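Local coordinates for protein alkylhydroperoxidase AhpD core (Rhodospirillum rubrum, PDB 2OUW) that probably acts as an oxidoreductase of the AhpD-like, carboxymuconolactone decarboxylase family, reducing hydroperoxides through a redox-active dithiol/disulfide pair, at residues Arg71-Leu76 / Ala106-Ile111. Numbering follows the deposited sequence.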
loop_
_atom_site.group_PDB
_atom_site.type_symbol
_atom_site.label_atom_id
_atom_site.label_comp_id
_atom_site.label_asym_id
_atom_site.label_seq_id
_atom_site.Cartn_x
_atom_site.Cartn_y
_atom_site.Cartn_z
ATOM N N ARG B 71 15.853 -6.903 -14.904
ATOM C CA ARG B 71 15.530 -7.361 -13.538
ATOM C C ARG B 71 15.615 -6.274 -12.500
ATOM O O ARG B 71 14.766 -6.190 -11.627
ATOM C CB ARG B 71 16.455 -8.481 -13.108
ATOM C CG ARG B 71 16.409 -9.697 -14.001
ATOM C CD ARG B 71 17.488 -10.666 -13.571
ATOM N NE ARG B 71 17.605 -11.742 -14.539
ATOM C CZ ARG B 71 18.531 -12.689 -14.474
ATOM N NH1 ARG B 71 19.408 -12.688 -13.486
ATOM N NH2 ARG B 71 18.565 -13.645 -15.382
ATOM N N GLU B 72 16.651 -5.435 -12.582
ATOM C CA GLU B 72 16.780 -4.323 -11.644
ATOM C C GLU B 72 15.707 -3.257 -11.851
ATOM O O GLU B 72 15.262 -2.628 -10.894
ATOM C CB GLU B 72 18.151 -3.650 -11.731
ATOM C CG GLU B 72 19.232 -4.265 -10.875
ATOM C CD GLU B 72 18.892 -4.399 -9.390
ATOM O OE1 GLU B 72 18.116 -3.591 -8.829
ATOM O OE2 GLU B 72 19.437 -5.335 -8.783
HETATM N N MSE B 73 15.280 -3.043 -13.090
HETATM C CA MSE B 73 14.267 -2.004 -13.334
HETATM C C MSE B 73 12.924 -2.467 -12.782
HETATM O O MSE B 73 12.185 -1.693 -12.196
HETATM C CB MSE B 73 14.185 -1.686 -14.821
HETATM C CG MSE B 73 15.477 -1.085 -15.344
HETATM SE SE MSE B 73 15.415 -0.542 -17.206
HETATM C CE MSE B 73 14.048 -1.728 -17.925
ATOM N N ILE B 74 12.627 -3.750 -12.938
ATOM C CA ILE B 74 11.430 -4.288 -12.344
ATOM C C ILE B 74 11.516 -4.152 -10.813
ATOM O O ILE B 74 10.564 -3.679 -10.170
ATOM C CB ILE B 74 11.217 -5.741 -12.723
ATOM C CG1 ILE B 74 10.843 -5.867 -14.199
ATOM C CG2 ILE B 74 10.104 -6.342 -11.895
ATOM C CD1 ILE B 74 10.988 -7.289 -14.748
ATOM N N TYR B 75 12.657 -4.525 -10.237
ATOM C CA TYR B 75 12.873 -4.421 -8.776
ATOM C C TYR B 75 12.687 -3.000 -8.278
ATOM O O TYR B 75 12.124 -2.758 -7.202
ATOM C CB TYR B 75 14.268 -4.914 -8.409
ATOM C CG TYR B 75 14.403 -5.698 -7.105
ATOM C CD1 TYR B 75 14.227 -5.088 -5.874
ATOM C CD2 TYR B 75 14.759 -7.037 -7.113
ATOM C CE1 TYR B 75 14.404 -5.805 -4.681
ATOM C CE2 TYR B 75 14.931 -7.751 -5.935
ATOM C CZ TYR B 75 14.755 -7.129 -4.725
ATOM O OH TYR B 75 14.928 -7.832 -3.543
ATOM N N LEU B 76 13.162 -2.051 -9.070
ATOM C CA LEU B 76 13.031 -0.652 -8.733
ATOM C C LEU B 76 11.595 -0.191 -8.781
ATOM O O LEU B 76 11.139 0.532 -7.893
ATOM C CB LEU B 76 13.920 0.193 -9.641
ATOM C CG LEU B 76 13.727 1.708 -9.621
ATOM C CD1 LEU B 76 13.991 2.271 -8.230
ATOM C CD2 LEU B 76 14.626 2.332 -10.649
ATOM N N ALA B 106 14.304 7.687 -17.193
ATOM C CA ALA B 106 13.185 8.593 -17.360
ATOM C C ALA B 106 11.947 7.801 -17.773
ATOM O O ALA B 106 10.842 8.037 -17.271
ATOM C CB ALA B 106 13.516 9.636 -18.373
ATOM N N GLU B 107 12.143 6.836 -18.668
ATOM C CA GLU B 107 11.057 5.964 -19.117
ATOM C C GLU B 107 10.539 5.062 -17.992
ATOM O O GLU B 107 9.336 4.910 -17.833
ATOM C CB GLU B 107 11.502 5.158 -20.358
ATOM C CG GLU B 107 10.519 4.099 -20.850
ATOM C CD GLU B 107 9.252 4.666 -21.473
ATOM O OE1 GLU B 107 9.152 5.895 -21.674
ATOM O OE2 GLU B 107 8.332 3.869 -21.764
ATOM N N VAL B 108 11.436 4.502 -17.182
ATOM C CA VAL B 108 11.021 3.688 -16.018
ATOM C C VAL B 108 10.130 4.516 -15.096
ATOM O O VAL B 108 9.059 4.076 -14.682
ATOM C CB VAL B 108 12.234 3.136 -15.217
ATOM C CG1 VAL B 108 11.765 2.461 -13.939
ATOM C CG2 VAL B 108 13.042 2.166 -16.046
ATOM N N LEU B 109 10.562 5.739 -14.820
ATOM C CA LEU B 109 9.771 6.657 -13.997
ATOM C C LEU B 109 8.420 6.936 -14.592
ATOM O O LEU B 109 7.380 6.864 -13.899
ATOM C CB LEU B 109 10.519 7.978 -13.793
ATOM C CG LEU B 109 11.722 7.929 -12.843
ATOM C CD1 LEU B 109 12.411 9.276 -12.766
ATOM C CD2 LEU B 109 11.347 7.555 -11.489
ATOM N N ALA B 110 8.431 7.243 -15.878
ATOM C CA ALA B 110 7.194 7.497 -16.605
ATOM C C ALA B 110 6.188 6.347 -16.490
ATOM O O ALA B 110 4.982 6.574 -16.309
ATOM C CB ALA B 110 7.503 7.814 -18.098
ATOM N N ILE B 111 6.680 5.121 -16.606
ATOM C CA ILE B 111 5.825 3.949 -16.497
ATOM C C ILE B 111 5.305 3.802 -15.072
ATOM O O ILE B 111 4.141 3.494 -14.869
ATOM C CB ILE B 111 6.577 2.685 -16.900
ATOM C CG1 ILE B 111 6.940 2.746 -18.387
ATOM C CG2 ILE B 111 5.738 1.437 -16.606
ATOM C CD1 ILE B 111 7.929 1.706 -18.796
#
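Val108 meets Met73 and Leu76 with no flat group between them; the flat side chains of 71-76 turn to other neighbours. The Tyr75 ring stacks with His91, and its hydroxyl bonds to Thr118 of a second subunit; the Glu72 carboxylate is shared between His91 ND1 and a salt bridge to Lys98. Across the contact there are only aliphatic branches and the selenium of Met73, a selenomethionine here. The backbones come nearest at Met73 and Val108, whose CA atoms are 7.1 Å apart, and a β-branched valine suits this spot because its two methyls lie close to its own helix and can serve two partners. CG1 stands anti to the backbone N (chi1 173°), which leaves CG2 beside that N and facing Met73. There Met73 SE lies 3.8 Å from Val108 CG2, and Met73 CG adds a second touch to the same methyl at 4.1 Å. Met73 has CG anti to its carbonyl carbon and an extended chi2 (-176°), which carries the polarisable selenium out to the valine; the two side chains cross at a slant, and the bend at chi3 only turns the terminal CE. One turn further along, Leu76 CD2 approaches the other methyl, Val108 CG1, more loosely at 4.4 Å. The valine thus spans residues spaced i and i+3 on the facing helix. The joint ties helix 68-81 to helix 102-125, while helix 85-97, following Cys84 of the Cys84-Cys87 disulfide, touches Glu72 and Leu76. With no hydrogen bond or charge pair across it, this buried interface rests on dispersion and the exclusion of water, which reward close fit but impose little direction.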